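Local structure of penicillin-binding protein 2 (Pbp2) (Helicobacter pylori, 5LP5) at residues A[65-70]-A[149-154]. The protein probably cross-links peptidoglycan as a penicillin-binding transpeptidase and forms a complex with MreC in the cell-wall synthesis machinery that maintains cell shape. Sequence-based numbering, arbitrary orientation.
Sequences ATNELV and DKRYYP
Four backbone hydrogen bonds join Thr66 to Tyr152 and Glu68 to Lys150, each residue giving its N-H and accepting at its C=O. Three of the donors lie in the plane of the accepting carbonyl; the exception, Tyr152 N, stands 31° out of the carbonyl plane of Thr66 and 2.7 Å from Thr66 O. Between them Asn67 faces Arg151 as a non-hydrogen-bonded pair, their CA atoms 4.5 Å apart, and the side chains make the bond instead: Arg151 NH1 donates almost straight (168°) to Asn67 OD1 at 3.0 Å, approaching from above the amide plane, while OD1 lies in the guanidinium plane. CG of Arg151 is anti to its backbone N, and a bend at chi2 (68°) brings the guanidinium edge to the amide. These antiparallel strands, 63-76 and 144-152, lie in the region matched to the PBP dimerisation domain and pair in a mixed sheet that includes 56-57. Residues 52-55 take up further polar groups: Arg53 O accepts from Asn67 ND2, Gly54 O from Arg151 NH1, while Thr52 OG1 bonds Asp149 OD2 and Asn55 OD1 bonds Thr66 OG1. Arg151 NE completes a salt bridge with Glu192, which also bonds Tyr153 OH. On the Thr66 and Glu68 side, Glu68 OE2 lies 3.5 Å above the Tyr152 ring centre, and Lys150 NZ stays 4.4 Å from Glu68 OE1, too far for a salt bridge.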
loop_
_atom_site.group_PDB
_atom_site.type_symbol
_atom_site.label_atom_id
_atom_site.label_comp_id
_atom_site.label_asym_id
_atom_site.label_seq_id
_atom_site.Cartn_x
_atom_site.Cartn_y
_atom_site.Cartn_z
ATOM N N ALA A 65 -3.404 2.158 9.042
ATOM C CA ALA A 65 -2.334 2.449 8.085
ATOM C C ALA A 65 -2.226 1.347 7.042
ATOM O O ALA A 65 -2.166 0.155 7.363
ATOM C CB ALA A 65 -0.987 2.622 8.786
ATOM N N THR A 66 -2.157 1.766 5.786
ATOM C CA THR A 66 -2.129 0.847 4.680
ATOM C C THR A 66 -1.386 1.423 3.472
ATOM O O THR A 66 -0.805 2.504 3.542
ATOM C CB THR A 66 -3.562 0.449 4.307
ATOM O OG1 THR A 66 -3.507 -0.675 3.443
ATOM C CG2 THR A 66 -4.319 1.582 3.641
ATOM N N ASN A 67 -1.423 0.697 2.354
ATOM C CA ASN A 67 -0.746 1.119 1.112
ATOM C C ASN A 67 -1.721 1.255 -0.079
ATOM O O ASN A 67 -2.666 0.494 -0.185
ATOM C CB ASN A 67 0.330 0.100 0.774
ATOM C CG ASN A 67 1.377 -0.036 1.858
ATOM O OD1 ASN A 67 1.742 0.941 2.517
ATOM N ND2 ASN A 67 1.896 -1.253 2.025
ATOM N N GLU A 68 -1.482 2.226 -0.958
ATOM C CA GLU A 68 -2.317 2.442 -2.153
ATOM C C GLU A 68 -1.506 2.257 -3.411
ATOM O O GLU A 68 -0.440 2.849 -3.563
ATOM C CB GLU A 68 -2.931 3.834 -2.187
ATOM C CG GLU A 68 -4.252 3.916 -1.458
ATOM C CD GLU A 68 -5.016 5.195 -1.758
ATOM O OE1 GLU A 68 -4.541 6.016 -2.577
ATOM O OE2 GLU A 68 -6.114 5.361 -1.187
ATOM N N LEU A 69 -2.029 1.423 -4.303
ATOM C CA LEU A 69 -1.357 1.114 -5.540
ATOM C C LEU A 69 -1.520 2.266 -6.519
ATOM O O LEU A 69 -2.613 2.631 -6.911
ATOM C CB LEU A 69 -1.925 -0.171 -6.110
ATOM C CG LEU A 69 -1.257 -0.725 -7.341
ATOM C CD1 LEU A 69 0.252 -0.797 -7.164
ATOM C CD2 LEU A 69 -1.830 -2.109 -7.636
ATOM N N VAL A 70 -0.400 2.856 -6.890
ATOM C CA VAL A 70 -0.396 4.017 -7.778
ATOM C C VAL A 70 0.669 3.783 -8.839
ATOM O O VAL A 70 1.292 2.723 -8.863
ATOM C CB VAL A 70 -0.143 5.335 -7.006
ATOM C CG1 VAL A 70 -1.209 5.535 -5.951
ATOM C CG2 VAL A 70 1.223 5.340 -6.346
ATOM N N ASP A 149 4.029 1.836 -4.571
ATOM C CA ASP A 149 3.259 1.970 -3.343
ATOM C C ASP A 149 3.358 3.371 -2.748
ATOM O O ASP A 149 4.415 3.967 -2.725
ATOM C CB ASP A 149 3.734 0.953 -2.296
ATOM C CG ASP A 149 2.951 -0.334 -2.343
ATOM O OD1 ASP A 149 1.818 -0.288 -2.890
ATOM O OD2 ASP A 149 3.458 -1.374 -1.834
ATOM N N LYS A 150 2.238 3.872 -2.258
ATOM C CA LYS A 150 2.186 5.114 -1.516
ATOM C C LYS A 150 1.465 4.827 -0.214
ATOM O O LYS A 150 0.403 4.239 -0.231
ATOM C CB LYS A 150 1.438 6.173 -2.329
ATOM C CG LYS A 150 0.527 7.079 -1.540
ATOM C CD LYS A 150 -0.064 8.143 -2.455
ATOM C CE LYS A 150 -1.547 8.328 -2.205
ATOM N NZ LYS A 150 -1.998 9.591 -2.813
ATOM N N ARG A 151 2.036 5.203 0.918
ATOM C CA ARG A 151 1.415 4.937 2.204
ATOM C C ARG A 151 0.116 5.717 2.276
ATOM O O ARG A 151 -0.038 6.783 1.658
ATOM C CB ARG A 151 2.354 5.345 3.345
ATOM C CG ARG A 151 2.037 4.736 4.713
ATOM C CD ARG A 151 2.291 3.227 4.740
ATOM N NE ARG A 151 2.421 2.680 6.100
ATOM C CZ ARG A 151 2.325 1.384 6.407
ATOM N NH1 ARG A 151 2.121 0.481 5.457
ATOM N NH2 ARG A 151 2.437 0.977 7.666
ATOM N N TYR A 152 -0.832 5.175 3.028
ATOM C CA TYR A 152 -2.159 5.777 3.159
ATOM C C TYR A 152 -2.769 5.546 4.542
ATOM O O TYR A 152 -2.868 4.419 5.012
ATOM C CB TYR A 152 -3.089 5.223 2.080
ATOM C CG TYR A 152 -4.470 5.835 2.094
ATOM C CD1 TYR A 152 -4.675 7.176 1.748
ATOM C CD2 TYR A 152 -5.567 5.080 2.465
ATOM C CE1 TYR A 152 -5.940 7.740 1.781
ATOM C CE2 TYR A 152 -6.834 5.622 2.481
ATOM C CZ TYR A 152 -7.021 6.945 2.145
ATOM O OH TYR A 152 -8.293 7.460 2.195
ATOM N N TYR A 153 -3.197 6.635 5.169
ATOM C CA TYR A 153 -3.804 6.616 6.496
ATOM C C TYR A 153 -5.278 6.969 6.299
ATOM O O TYR A 153 -5.633 8.134 6.113
ATOM C CB TYR A 153 -3.070 7.597 7.433
ATOM C CG TYR A 153 -1.581 7.301 7.503
ATOM C CD1 TYR A 153 -1.067 6.474 8.474
ATOM C CD2 TYR A 153 -0.693 7.810 6.547
ATOM C CE1 TYR A 153 0.294 6.178 8.525
ATOM C CE2 TYR A 153 0.666 7.514 6.587
ATOM C CZ TYR A 153 1.148 6.698 7.577
ATOM O OH TYR A 153 2.474 6.389 7.635
ATOM N N PRO A 154 -6.144 5.943 6.291
ATOM C CA PRO A 154 -7.556 6.127 5.988
ATOM C C PRO A 154 -8.223 7.149 6.873
ATOM O O PRO A 154 -9.015 7.958 6.388
ATOM C CB PRO A 154 -8.179 4.753 6.238
ATOM C CG PRO A 154 -7.111 3.893 6.765
ATOM C CD PRO A 154 -5.802 4.528 6.478
#